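Local coordinates for poly(ADP-ribose) glycohydrolase (Thermomonospora curvata, PDB 3SIG), which hydrolyses poly(ADP-ribose), cutting the ribose-ribose glycosidic bonds of the polymer, and is here bound to its product ADP-ribose, at residues V257-T260 with P265-A268; T70-T73 with R79-T82; I14-R19 with S124-P129; G102-G107 with G120-L125; R199-L204 with G244-R249. All coordinates share one frame; numbering follows the deposited sequence.

Interaction 1. Residues V257-T260 with P265-A268; sequences VWDT and PRHA. With AR6 ([(2R,3S,4R,5R)-5-(6-aminopurin-9-yl)-3,4-dihydroxy-oxolan-2-yl]methyl [hydroxy-[[(2R,3S,4R,5S)-3,4,5-trihydroxyoxolan-2-yl]methoxy]phosphoryl] hydrogen phosphate), chain B.
Asp259 and Arg266 meet side-on, NE and NH2 of the guanidinium each taking one carboxylate oxygen. Arg266 NE lies 2.8 Å from Asp259 OD2 in a nearly straight bond within the guanidinium plane, yet it comes down on that oxygen from above the carboxylate plane, the two flat groups being turned 52° apart. Arg266 NH2 reaches Asp259 OD1 at 3.0 Å. Asp259 OD2 takes a second bond, from the backbone N of Arg266 at 2.9 Å, and this one oxygen is shared by the main chain and the side chain of the arginine. Bends at chi2 and chi3 fold the arginine back to make this possible. The pair borders the adenosine site of a macrodomain-type fold, where strand 252-256 runs out into a loop leading to helix 265-273. Over the guanidinium face sits O3' of the ADP-ribose, 3.4 Å from Arg266 CZ, while Asp259 CB lies the same distance from O2'. Beside the ion pair, Val257 CG1, anti to its own nitrogen (chi1 -172°), packs 3.5 Å from the backbone N of His267.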
# COMPACT_ATOMS: atom_id res chain seq x y z
N VAL A 257 -3.35 -10.69 4.04
CA VAL A 257 -2.40 -11.38 3.21
C VAL A 257 -3.17 -12.35 2.30
O VAL A 257 -3.58 -13.43 2.74
CB VAL A 257 -1.37 -12.13 4.02
CG1 VAL A 257 -0.30 -12.66 3.04
CG2 VAL A 257 -0.72 -11.20 5.08
N TRP A 258 -3.36 -11.96 1.04
CA TRP A 258 -4.07 -12.72 0.02
C TRP A 258 -3.01 -13.34 -0.89
O TRP A 258 -2.41 -12.64 -1.72
CB TRP A 258 -4.97 -11.79 -0.78
CG TRP A 258 -5.72 -12.50 -1.85
CD1 TRP A 258 -6.57 -13.55 -1.67
CD2 TRP A 258 -5.62 -12.31 -3.26
NE1 TRP A 258 -7.04 -14.00 -2.89
CE2 TRP A 258 -6.47 -13.24 -3.88
CE3 TRP A 258 -4.93 -11.41 -4.06
CZ2 TRP A 258 -6.64 -13.30 -5.27
CZ3 TRP A 258 -5.09 -11.47 -5.44
CH2 TRP A 258 -5.94 -12.41 -6.03
N ASP A 259 -2.78 -14.63 -0.69
CA ASP A 259 -1.68 -15.34 -1.33
C ASP A 259 -2.27 -16.54 -2.05
O ASP A 259 -2.64 -17.54 -1.43
CB ASP A 259 -0.66 -15.80 -0.29
CG ASP A 259 0.57 -16.42 -0.91
OD1 ASP A 259 0.62 -16.58 -2.15
OD2 ASP A 259 1.50 -16.73 -0.12
N THR A 260 -2.34 -16.47 -3.37
CA THR A 260 -2.94 -17.53 -4.15
C THR A 260 -2.00 -18.68 -4.47
O THR A 260 -2.42 -19.66 -5.09
CB THR A 260 -3.52 -17.01 -5.48
OG1 THR A 260 -2.48 -16.37 -6.23
CG2 THR A 260 -4.64 -16.01 -5.20
N PRO A 265 2.08 -19.33 1.48
CA PRO A 265 3.21 -19.23 2.41
C PRO A 265 3.38 -17.84 3.04
O PRO A 265 3.83 -17.68 4.17
CB PRO A 265 4.42 -19.59 1.54
CG PRO A 265 3.94 -19.40 0.16
CD PRO A 265 2.51 -19.76 0.14
N ARG A 266 3.02 -16.78 2.31
CA ARG A 266 3.13 -15.45 2.88
C ARG A 266 2.14 -15.31 4.03
O ARG A 266 2.47 -14.69 5.07
CB ARG A 266 2.88 -14.35 1.82
CG ARG A 266 4.13 -13.91 1.05
CD ARG A 266 4.79 -14.92 0.17
NE ARG A 266 3.94 -15.50 -0.87
CZ ARG A 266 4.26 -15.61 -2.15
NH1 ARG A 266 5.38 -15.09 -2.62
NH2 ARG A 266 3.44 -16.23 -2.99
N HIS A 267 0.94 -15.83 3.84
CA HIS A 267 -0.07 -15.75 4.86
C HIS A 267 0.35 -16.59 6.04
O HIS A 267 0.22 -16.16 7.19
CB HIS A 267 -1.44 -16.19 4.34
CG HIS A 267 -2.47 -16.30 5.42
ND1 HIS A 267 -2.66 -17.47 6.13
CD2 HIS A 267 -3.32 -15.39 5.95
CE1 HIS A 267 -3.58 -17.27 7.05
NE2 HIS A 267 -4.01 -16.02 6.96
N ALA A 268 0.86 -17.78 5.78
CA ALA A 268 1.29 -18.66 6.86
C ALA A 268 2.36 -18.02 7.75
O ALA A 268 2.33 -18.18 8.96
CB ALA A 268 1.78 -19.97 6.29
N1 AR6 B . -3.88 -8.00 -1.01
C2 AR6 B . -3.16 -8.52 -0.02
N3 AR6 B . -2.04 -9.29 -0.17
C4 AR6 B . -1.69 -9.49 -1.46
C5 AR6 B . -2.44 -8.94 -2.57
C6 AR6 B . -3.54 -8.19 -2.25
N6 AR6 B . -4.32 -7.65 -3.27
N7 AR6 B . -1.74 -9.35 -3.76
C8 AR6 B . -0.74 -10.07 -3.37
N9 AR6 B . -0.64 -10.21 -2.02
PA AR6 B . 3.37 -8.05 -4.21
PB AR6 B . 6.00 -6.78 -3.61
C1' AR6 B . 0.33 -10.91 -1.18
O1A AR6 B . 4.09 -9.13 -4.93
O1B AR6 B . 6.25 -5.64 -2.64
C1D AR6 B . 4.16 -4.74 -8.21
O1D AR6 B . 4.30 -4.95 -9.59
C2' AR6 B . 1.02 -12.07 -1.86
O2' AR6 B . 1.27 -13.09 -0.92
O2A AR6 B . 2.31 -7.29 -4.95
O2B AR6 B . 6.70 -8.08 -3.37
C2D AR6 B . 4.67 -3.39 -7.91
O2D AR6 B . 4.23 -2.35 -8.72
C3' AR6 B . 2.30 -11.46 -2.31
O3' AR6 B . 3.33 -12.39 -2.37
O3A AR6 B . 4.43 -7.05 -3.57
C3D AR6 B . 6.09 -3.58 -7.59
O3D AR6 B . 6.75 -3.47 -8.82
C4' AR6 B . 2.59 -10.40 -1.29
O4' AR6 B . 1.35 -10.05 -0.72
C4D AR6 B . 6.11 -4.96 -7.03
O4D AR6 B . 4.99 -5.66 -7.53
C5' AR6 B . 3.30 -9.16 -1.82
O5' AR6 B . 2.59 -8.60 -2.91
C5D AR6 B . 6.13 -5.00 -5.50
O5D AR6 B . 6.30 -6.35 -5.10

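Interaction 2. Residues T70-T73 with R79-T82. With AR6 ([(2R,3S,4R,5R)-5-(6-aminopurin-9-yl)-3,4-dihydroxy-oxolan-2-yl]methyl [hydroxy-[[(2R,3S,4R,5S)-3,4,5-trihydroxyoxolan-2-yl]methoxy]phosphoryl] hydrogen phosphate), chain B.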
# COMPACT_ATOMS: atom_id res chain seq x y z
N THR A 70 -5.43 -11.90 8.34
CA THR A 70 -6.54 -12.43 7.56
C THR A 70 -6.06 -12.77 6.17
O THR A 70 -4.94 -12.38 5.79
CB THR A 70 -7.71 -11.45 7.45
OG1 THR A 70 -7.33 -10.38 6.57
CG2 THR A 70 -8.09 -10.90 8.80
N GLU A 71 -6.90 -13.50 5.44
CA GLU A 71 -6.62 -13.79 4.03
C GLU A 71 -7.28 -12.80 3.07
O GLU A 71 -7.37 -13.05 1.86
CB GLU A 71 -7.02 -15.23 3.65
CG GLU A 71 -6.07 -16.28 4.29
CD GLU A 71 -6.17 -17.67 3.66
OE1 GLU A 71 -5.33 -18.05 2.78
OE2 GLU A 71 -7.08 -18.40 4.10
N GLU A 72 -7.71 -11.67 3.62
CA GLU A 72 -8.29 -10.61 2.83
C GLU A 72 -7.27 -9.99 1.92
O GLU A 72 -6.09 -9.90 2.22
CB GLU A 72 -8.83 -9.50 3.74
CG GLU A 72 -10.03 -9.91 4.56
CD GLU A 72 -10.34 -8.93 5.66
OE1 GLU A 72 -9.46 -8.69 6.50
OE2 GLU A 72 -11.46 -8.40 5.67
N THR A 73 -7.75 -9.46 0.80
CA THR A 73 -6.98 -8.51 0.05
C THR A 73 -6.85 -7.22 0.86
O THR A 73 -7.63 -6.94 1.79
CB THR A 73 -7.65 -8.13 -1.28
OG1 THR A 73 -8.91 -7.52 -0.96
CG2 THR A 73 -7.89 -9.34 -2.15
N ARG A 79 -12.06 -2.02 3.35
CA ARG A 79 -13.50 -1.80 3.24
C ARG A 79 -14.20 -2.23 4.50
O ARG A 79 -15.14 -1.57 4.96
CB ARG A 79 -13.99 -2.54 2.02
CG ARG A 79 -15.40 -2.19 1.59
CD ARG A 79 -15.74 -2.93 0.32
NE ARG A 79 -17.10 -2.66 -0.12
CZ ARG A 79 -17.77 -3.40 -0.99
NH1 ARG A 79 -17.20 -4.44 -1.55
NH2 ARG A 79 -19.02 -3.10 -1.32
N ARG A 80 -13.81 -3.38 5.04
CA ARG A 80 -14.38 -3.90 6.28
C ARG A 80 -14.19 -2.91 7.41
O ARG A 80 -15.12 -2.59 8.15
CB ARG A 80 -13.79 -5.27 6.61
CG ARG A 80 -14.22 -5.80 7.95
CD ARG A 80 -13.76 -7.23 8.22
NE ARG A 80 -12.30 -7.40 8.16
CZ ARG A 80 -11.48 -7.32 9.20
NH1 ARG A 80 -11.95 -7.07 10.42
NH2 ARG A 80 -10.18 -7.51 9.05
N LEU A 81 -12.97 -2.44 7.59
CA LEU A 81 -12.69 -1.50 8.66
C LEU A 81 -13.42 -0.18 8.45
O LEU A 81 -13.92 0.41 9.41
CB LEU A 81 -11.19 -1.28 8.78
CG LEU A 81 -10.43 -2.25 9.70
CD1 LEU A 81 -10.66 -3.74 9.41
CD2 LEU A 81 -8.93 -1.91 9.68
N THR A 82 -13.51 0.28 7.22
CA THR A 82 -14.12 1.57 6.94
C THR A 82 -15.62 1.52 7.25
O THR A 82 -16.18 2.51 7.74
CB THR A 82 -13.88 1.97 5.48
OG1 THR A 82 -12.48 2.16 5.29
CG2 THR A 82 -14.58 3.28 5.16
N1 AR6 B . -3.88 -8.00 -1.01
C2 AR6 B . -3.16 -8.52 -0.02
N3 AR6 B . -2.04 -9.29 -0.17
C4 AR6 B . -1.69 -9.49 -1.46
C5 AR6 B . -2.44 -8.94 -2.57
C6 AR6 B . -3.54 -8.19 -2.25
N6 AR6 B . -4.32 -7.65 -3.27
N7 AR6 B . -1.74 -9.35 -3.76
C8 AR6 B . -0.74 -10.07 -3.37
N9 AR6 B . -0.64 -10.21 -2.02
PA AR6 B . 3.37 -8.05 -4.21
PB AR6 B . 6.00 -6.78 -3.61
C1' AR6 B . 0.33 -10.91 -1.18
O1A AR6 B . 4.09 -9.13 -4.93
O1B AR6 B . 6.25 -5.64 -2.64
C1D AR6 B . 4.16 -4.74 -8.21
O1D AR6 B . 4.30 -4.95 -9.59
C2' AR6 B . 1.02 -12.07 -1.86
O2' AR6 B . 1.27 -13.09 -0.92
O2A AR6 B . 2.31 -7.29 -4.95
O2B AR6 B . 6.70 -8.08 -3.37
C2D AR6 B . 4.67 -3.39 -7.91
O2D AR6 B . 4.23 -2.35 -8.72
C3' AR6 B . 2.30 -11.46 -2.31
O3' AR6 B . 3.33 -12.39 -2.37
O3A AR6 B . 4.43 -7.05 -3.57
C3D AR6 B . 6.09 -3.58 -7.59
O3D AR6 B . 6.75 -3.47 -8.82
C4' AR6 B . 2.59 -10.40 -1.29
O4' AR6 B . 1.35 -10.05 -0.72
C4D AR6 B . 6.11 -4.96 -7.03
O4D AR6 B . 4.99 -5.66 -7.53
C5' AR6 B . 3.30 -9.16 -1.82
O5' AR6 B . 2.59 -8.60 -2.91
C5D AR6 B . 6.13 -5.00 -5.50
O5D AR6 B . 6.30 -6.35 -5.10
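Arg80 and Glu72 join a helix to the loop ahead of it through a two-pronged salt bridge. Followed outward, Arg80 leaves helix 74-84 with CB still 4.0 Å from Glu72 OE2. The chain runs extended through CG, CD passes 3.6 Å from Glu72 OE2, and a bend at chi3 (58°) then swings the guanidinium round to present its edge. There NE meets Glu72 OE2 at 2.8 Å, and NH2 meets Glu72 OE1 at 2.9 Å. Both carboxylate oxygens are approached on their syn sides, with the two planes 30° apart; Leu81 CD1 lies over one guanidinium face. Glu72 OE1 also accepts from Thr70 OG1 at 2.7 Å through its anti lone pair, and that hydroxyl in turn accepts from the backbone N of Glu72 in an ST turn. Thr73, next along, places its CA 3.3 Å from N1 of the ADP-ribose adenine. Glu68 is a second acidic partner of NH2. Two carboxylates around it would probably favour the charged arginine, and its positive charge in turn would probably favour the ionised form of Glu72.

Interaction 3. Residues I14-R19 with S124-P129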
# COMPACT_ATOMS: atom_id res chain seq x y z
N ILE A 14 -12.36 6.82 -16.15
CA ILE A 14 -13.17 7.26 -15.01
C ILE A 14 -12.50 8.42 -14.30
O ILE A 14 -13.15 9.42 -13.95
CB ILE A 14 -13.45 6.08 -14.05
CG1 ILE A 14 -14.49 5.16 -14.67
CG2 ILE A 14 -13.91 6.58 -12.69
CD1 ILE A 14 -14.57 3.84 -13.99
N LEU A 15 -11.18 8.31 -14.11
CA LEU A 15 -10.46 9.37 -13.42
C LEU A 15 -10.42 10.64 -14.26
O LEU A 15 -10.42 11.74 -13.69
CB LEU A 15 -9.05 8.93 -13.00
CG LEU A 15 -9.00 7.73 -12.07
CD1 LEU A 15 -7.57 7.24 -11.88
CD2 LEU A 15 -9.59 8.03 -10.71
N GLU A 16 -10.44 10.54 -15.59
CA GLU A 16 -10.53 11.73 -16.43
C GLU A 16 -11.93 12.34 -16.43
O GLU A 16 -12.10 13.56 -16.38
CB GLU A 16 -10.19 11.38 -17.88
CG GLU A 16 -8.75 11.06 -18.12
CD GLU A 16 -7.85 12.27 -17.90
OE1 GLU A 16 -8.21 13.36 -18.40
OE2 GLU A 16 -6.82 12.08 -17.23
N ARG A 17 -12.97 11.51 -16.56
CA ARG A 17 -14.33 12.00 -16.72
C ARG A 17 -14.93 12.43 -15.38
O ARG A 17 -15.84 13.23 -15.36
CB ARG A 17 -15.22 10.93 -17.36
CG ARG A 17 -14.86 10.59 -18.79
CD ARG A 17 -15.34 11.66 -19.75
NE ARG A 17 -15.55 11.09 -21.07
CZ ARG A 17 -16.50 10.20 -21.38
NH1 ARG A 17 -17.36 9.79 -20.45
NH2 ARG A 17 -16.60 9.72 -22.61
N GLY A 18 -14.42 11.90 -14.28
CA GLY A 18 -14.87 12.29 -12.95
C GLY A 18 -16.14 11.59 -12.45
O GLY A 18 -16.66 12.02 -11.44
N ARG A 19 -16.55 10.50 -13.07
CA ARG A 19 -17.74 9.77 -12.64
C ARG A 19 -17.66 8.37 -13.25
O ARG A 19 -16.90 8.12 -14.21
CB ARG A 19 -19.04 10.52 -13.03
CG ARG A 19 -19.22 10.82 -14.54
CD ARG A 19 -20.43 11.71 -14.81
NE ARG A 19 -20.57 12.74 -13.79
CZ ARG A 19 -20.43 14.03 -14.00
NH1 ARG A 19 -20.18 14.47 -15.21
NH2 ARG A 19 -20.55 14.89 -13.00
N SER A 124 -3.08 10.16 -7.80
CA SER A 124 -2.18 10.68 -6.78
C SER A 124 -0.71 10.43 -7.11
O SER A 124 0.11 11.34 -7.13
CB SER A 124 -2.57 10.06 -5.43
OG SER A 124 -1.61 10.37 -4.43
N LEU A 125 -0.37 9.16 -7.35
CA LEU A 125 1.03 8.79 -7.56
C LEU A 125 1.62 9.42 -8.82
O LEU A 125 2.79 9.83 -8.83
CB LEU A 125 1.20 7.29 -7.60
CG LEU A 125 0.68 6.54 -6.40
CD1 LEU A 125 0.97 5.02 -6.53
CD2 LEU A 125 1.30 7.11 -5.13
N ARG A 126 0.82 9.54 -9.87
CA ARG A 126 1.35 10.07 -11.12
C ARG A 126 1.71 11.54 -10.97
O ARG A 126 2.50 12.05 -11.77
CB ARG A 126 0.36 9.88 -12.27
CG ARG A 126 -0.72 10.95 -12.28
CD ARG A 126 -2.11 10.50 -12.36
NE ARG A 126 -2.56 10.23 -13.71
CZ ARG A 126 -3.72 10.63 -14.23
NH1 ARG A 126 -4.59 11.40 -13.57
NH2 ARG A 126 -4.01 10.27 -15.46
N ALA A 127 1.19 12.20 -9.94
CA ALA A 127 1.48 13.59 -9.65
C ALA A 127 2.76 13.81 -8.84
O ALA A 127 3.09 14.95 -8.47
CB ALA A 127 0.30 14.22 -8.94
N VAL A 128 3.49 12.73 -8.54
CA VAL A 128 4.73 12.85 -7.80
C VAL A 128 5.92 12.32 -8.60
O VAL A 128 6.58 11.37 -8.20
CB VAL A 128 4.65 12.15 -6.44
CG1 VAL A 128 5.79 12.59 -5.55
CG2 VAL A 128 3.27 12.42 -5.76
N PRO A 129 6.20 12.94 -9.74
CA PRO A 129 7.28 12.44 -10.58
C PRO A 129 8.63 12.45 -9.89
O PRO A 129 9.51 11.67 -10.25
CB PRO A 129 7.28 13.41 -11.77
CG PRO A 129 6.58 14.64 -11.27
CD PRO A 129 5.56 14.15 -10.32
O HOH W 1 -6.79 9.61 -16.04
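Glu16 and Arg126 approach each other at a slant, and a water fills the corner between them. The direct ion pair is long: Glu16 OE2 stands 3.8 Å from Arg126 NH2, near the plane of the guanidinium and at its edge. The carboxylate is turned 70° from that plane, far from the flat, two-bond arrangement an arginine can make with an acid. The bridging water does the close work, donating a hydrogen bond to Glu16 OE2 at 2.7 Å and accepting from Arg126 NH2 at 2.9 Å. Bent chains on both sides shape the meeting. In Glu16 the fold at chi2 (-66°) curls the carboxylate back toward the other segment, whereas Arg126 starts with CG wedged between its backbone N and carbonyl carbon (chi1 81°) and bends twice more before its tip arrives. This is a surface contact, so solvent probably weakens the attraction further. The 14-19 segment carries the end of helix 2-17, where Gly18 breaks the helix with a positive phi. Arg126 belongs to a type I turn from Leu125 to Val128 that follows on from helix 121-125. Leu15 reaches Val34 of helix 31-39. Ile14 packs on Arg157 and Leu163 and Leu125 on Ile148, Ser150 and Thr174, so the two helices meet the same pair of strands, 147-157 and 163-175, at different places along them.

Interaction 4. Residues G102-G107 with G120-L125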
# COMPACT_ATOMS: atom_id res chain seq x y z
N GLY A 102 2.57 0.65 -10.81
CA GLY A 102 3.26 -0.50 -11.31
C GLY A 102 2.94 -0.74 -12.77
O GLY A 102 2.94 0.17 -13.58
N GLY A 103 2.68 -1.99 -13.10
CA GLY A 103 2.33 -2.36 -14.47
C GLY A 103 0.82 -2.38 -14.76
O GLY A 103 0.36 -3.16 -15.61
N PHE A 104 0.02 -1.61 -14.04
CA PHE A 104 -1.40 -1.86 -14.10
C PHE A 104 -1.96 -1.71 -15.50
O PHE A 104 -2.84 -2.48 -15.89
CB PHE A 104 -2.20 -1.08 -13.04
CG PHE A 104 -2.55 0.35 -13.38
CD1 PHE A 104 -1.58 1.33 -13.46
CD2 PHE A 104 -3.87 0.71 -13.51
CE1 PHE A 104 -1.93 2.64 -13.73
CE2 PHE A 104 -4.24 2.01 -13.74
CZ PHE A 104 -3.26 2.98 -13.86
N LEU A 105 -1.48 -0.71 -16.25
CA LEU A 105 -2.02 -0.47 -17.59
C LEU A 105 -1.63 -1.51 -18.60
O LEU A 105 -2.29 -1.61 -19.63
CB LEU A 105 -1.69 0.95 -18.05
CG LEU A 105 -2.57 2.01 -17.36
CD1 LEU A 105 -1.88 3.39 -17.41
CD2 LEU A 105 -3.96 2.07 -17.93
N SER A 106 -0.61 -2.30 -18.31
CA SER A 106 -0.28 -3.44 -19.16
C SER A 106 -0.97 -4.72 -18.70
O SER A 106 -0.72 -5.80 -19.24
CB SER A 106 1.23 -3.68 -19.12
OG SER A 106 1.94 -2.53 -19.53
N GLY A 107 -1.79 -4.62 -17.67
CA GLY A 107 -2.50 -5.78 -17.16
C GLY A 107 -1.72 -6.66 -16.21
O GLY A 107 -2.09 -7.81 -15.97
N GLY A 120 -8.58 5.83 -6.93
CA GLY A 120 -7.90 6.98 -7.47
C GLY A 120 -6.40 7.05 -7.21
O GLY A 120 -5.79 8.08 -7.48
N LEU A 121 -5.82 5.94 -6.79
CA LEU A 121 -4.42 5.98 -6.39
C LEU A 121 -3.50 6.46 -7.50
O LEU A 121 -2.57 7.22 -7.25
CB LEU A 121 -3.97 4.61 -5.91
CG LEU A 121 -2.51 4.52 -5.45
CD1 LEU A 121 -2.18 5.47 -4.30
CD2 LEU A 121 -2.22 3.06 -5.09
N TYR A 122 -3.69 6.01 -8.73
CA TYR A 122 -2.82 6.44 -9.84
C TYR A 122 -2.83 7.94 -10.03
O TYR A 122 -1.82 8.51 -10.39
CB TYR A 122 -3.27 5.76 -11.12
CG TYR A 122 -2.64 6.15 -12.45
CD1 TYR A 122 -1.31 5.95 -12.70
CD2 TYR A 122 -3.44 6.64 -13.47
CE1 TYR A 122 -0.80 6.24 -13.98
CE2 TYR A 122 -2.93 6.93 -14.70
CZ TYR A 122 -1.63 6.73 -14.92
OH TYR A 122 -1.15 7.02 -16.19
N ALA A 123 -3.99 8.58 -9.87
CA ALA A 123 -4.06 10.01 -10.04
C ALA A 123 -3.15 10.70 -9.02
O ALA A 123 -2.56 11.72 -9.32
CB ALA A 123 -5.47 10.52 -9.90
N SER A 124 -3.08 10.16 -7.80
CA SER A 124 -2.18 10.68 -6.78
C SER A 124 -0.71 10.43 -7.11
O SER A 124 0.11 11.34 -7.13
CB SER A 124 -2.57 10.06 -5.43
OG SER A 124 -1.61 10.37 -4.43
N LEU A 125 -0.37 9.16 -7.35
CA LEU A 125 1.03 8.79 -7.56
C LEU A 125 1.62 9.42 -8.82
O LEU A 125 2.79 9.83 -8.83
CB LEU A 125 1.20 7.29 -7.60
CG LEU A 125 0.68 6.54 -6.40
CD1 LEU A 125 0.97 5.02 -6.53
CD2 LEU A 125 1.30 7.11 -5.13
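A short 3-10 turn at 104-106, closed by a 3.0 Å bond from Gly107 N to Phe104 O, faces the first turn of helix 121-125, whose N-cap is Gly120. Across the gap Phe104 and Tyr122 form a T-shaped pair. The edge of Phe104 points at the face of Tyr122, with centroids 4.8 Å apart and planes at 64°. Two ring atoms do the touching: Phe104 CE1 is 3.5 Å from Tyr122 CD1, and Phe104 CZ stands equally close to Tyr122 CG, displaced toward the ring's rim. Phe104 reaches this position with CG set between its backbone N and carbonyl carbon (chi1 83°). Leu105 adds a lighter touch farther along, its CD1 3.9 Å from Tyr122 OH. Helix 2-17 packs against all three side chains through Ala8 and Val12. Just before the aromatic residue, Gly102 touches the ADP-ribose and Gly103 N bonds to Glu113, itself a ligand partner; this glycine-rich loop, running up to helix 111-118, is consistent with the PARG signature loop of the catalytic site.

Interaction 5. Residues R199-L204 with G244-R249; sequences RAAKVL and GPFAGR
With chi1 of -69° Phe246 turns its ring toward helix 189-209, and with chi1 of -65° Leu204 lays its branch along that ring, beside the CB that the helix backbone already sets over it. Leu204 CB sits almost squarely over the aromatic face, 3.6 Å from the centroid of the Phe246 ring and 7° off its normal, a clear CH-pi contact. The methyl CD1 of Leu204 extends the coverage toward the root of the ring, 3.7 Å from Phe246 CD2. One helical turn earlier, the backbone oxygen of Ala201 lies 3.5 Å from Phe246 CZ at an oblique angle, and the CB of Ala201 is a looser neighbour, 4.4 Å from Phe246 CE2. The contact belongs to the alpha/beta layering of this macrodomain relative: Phe246, from the loop between helix 229-240 and strand 252-256, packs on the flank of the long helix 189-209. That loop makes a type I beta turn from Gly244 to Ala247, fastened by Arg249, whose NE gives a 2.7 Å bond to Pro245 O in the carbonyl plane. Leu53 of helix 46-54 touches both Ala201 and Phe246, while Leu239 of helix 229-240 packs on Ala201 and Pro245.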
# COMPACT_ATOMS: atom_id res chain seq x y z
N ARG A 199 12.68 1.36 7.16
CA ARG A 199 11.65 1.79 6.24
C ARG A 199 10.26 1.55 6.79
O ARG A 199 9.42 2.43 6.73
CB ARG A 199 11.87 1.11 4.87
CG ARG A 199 11.09 1.72 3.72
CD ARG A 199 11.61 1.24 2.38
NE ARG A 199 13.01 1.62 2.19
CZ ARG A 199 13.78 1.16 1.24
NH1 ARG A 199 15.05 1.54 1.20
NH2 ARG A 199 13.34 0.28 0.37
N ALA A 200 10.03 0.37 7.32
CA ALA A 200 8.75 0.10 7.97
C ALA A 200 8.49 1.03 9.15
O ALA A 200 7.35 1.49 9.34
CB ALA A 200 8.68 -1.35 8.44
N ALA A 201 9.51 1.39 9.89
CA ALA A 201 9.31 2.31 10.98
C ALA A 201 8.83 3.66 10.45
O ALA A 201 7.99 4.33 11.06
CB ALA A 201 10.57 2.50 11.76
N LYS A 202 9.39 4.08 9.32
CA LYS A 202 9.00 5.34 8.69
C LYS A 202 7.58 5.31 8.12
O LYS A 202 6.84 6.30 8.20
CB LYS A 202 10.07 5.75 7.65
CG LYS A 202 11.35 6.14 8.27
CD LYS A 202 12.46 6.43 7.27
CE LYS A 202 13.69 6.96 7.97
NZ LYS A 202 14.77 7.30 7.00
N VAL A 203 7.19 4.18 7.55
CA VAL A 203 5.81 4.01 7.13
C VAL A 203 4.85 4.19 8.32
O VAL A 203 3.83 4.92 8.21
CB VAL A 203 5.61 2.59 6.52
CG1 VAL A 203 4.14 2.27 6.35
CG2 VAL A 203 6.34 2.48 5.18
N LEU A 204 5.14 3.52 9.43
CA LEU A 204 4.30 3.63 10.61
C LEU A 204 4.32 5.04 11.16
O LEU A 204 3.28 5.56 11.61
CB LEU A 204 4.72 2.62 11.68
CG LEU A 204 4.56 1.14 11.35
CD1 LEU A 204 4.99 0.28 12.53
CD2 LEU A 204 3.22 0.84 10.97
N GLY A 244 8.10 -2.48 21.49
CA GLY A 244 8.73 -1.82 20.36
C GLY A 244 8.19 -0.40 20.23
O GLY A 244 7.25 -0.03 20.92
N PRO A 245 8.79 0.41 19.33
CA PRO A 245 8.49 1.83 19.30
C PRO A 245 7.05 2.18 18.98
O PRO A 245 6.61 3.26 19.36
CB PRO A 245 9.43 2.37 18.22
CG PRO A 245 9.95 1.21 17.52
CD PRO A 245 9.92 0.07 18.46
N PHE A 246 6.34 1.30 18.29
CA PHE A 246 4.93 1.53 17.95
C PHE A 246 3.97 0.66 18.77
O PHE A 246 2.79 0.61 18.45
CB PHE A 246 4.68 1.37 16.43
CG PHE A 246 5.31 2.48 15.64
CD1 PHE A 246 4.65 3.64 15.48
CD2 PHE A 246 6.61 2.35 15.16
CE1 PHE A 246 5.24 4.69 14.78
CE2 PHE A 246 7.20 3.40 14.47
CZ PHE A 246 6.52 4.56 14.28
N ALA A 247 4.46 -0.00 19.81
CA ALA A 247 3.60 -0.82 20.64
C ALA A 247 2.51 0.04 21.24
O ALA A 247 2.80 1.07 21.85
CB ALA A 247 4.41 -1.53 21.75
N GLY A 248 1.27 -0.37 21.04
CA GLY A 248 0.12 0.33 21.58
C GLY A 248 -0.27 1.64 20.93
O GLY A 248 -1.21 2.27 21.38
N ARG A 249 0.42 2.04 19.86
CA ARG A 249 0.17 3.33 19.24
C ARG A 249 -0.92 3.33 18.19
O ARG A 249 -1.44 4.38 17.81
CB ARG A 249 1.46 3.88 18.64
CG ARG A 249 2.47 4.20 19.70
CD ARG A 249 3.54 5.15 19.21
NE ARG A 249 4.69 5.08 20.10
CZ ARG A 249 4.76 5.65 21.29
NH1 ARG A 249 3.73 6.36 21.76
NH2 ARG A 249 5.86 5.53 22.03

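In the fold
Along the chain, interaction 2 lies nested within the long loop closed by interaction 3, interaction 4 ends on the same helix 121-125 as interaction 3, and interactions 5 and 1 follow. Interactions 1 and 2 sit with centres about 14 Å apart on the ends of the adjacent parallel strands 252-256 and 66-70; Val257 N probably bonds to Thr70 O, and both touch the ADP-ribose. Interactions 3 and 4, centres about 9 Å apart, share Ser124 and Leu125. Interaction 5 stands about 30 Å, centre to centre, from interaction 3, on the opposite side of the chain's centre. Interactions 1 and 2 border the adenosine end of the site, interaction 4 reaches the pocket through Gly102, and interactions 3 and 5 join helices and loops away from it.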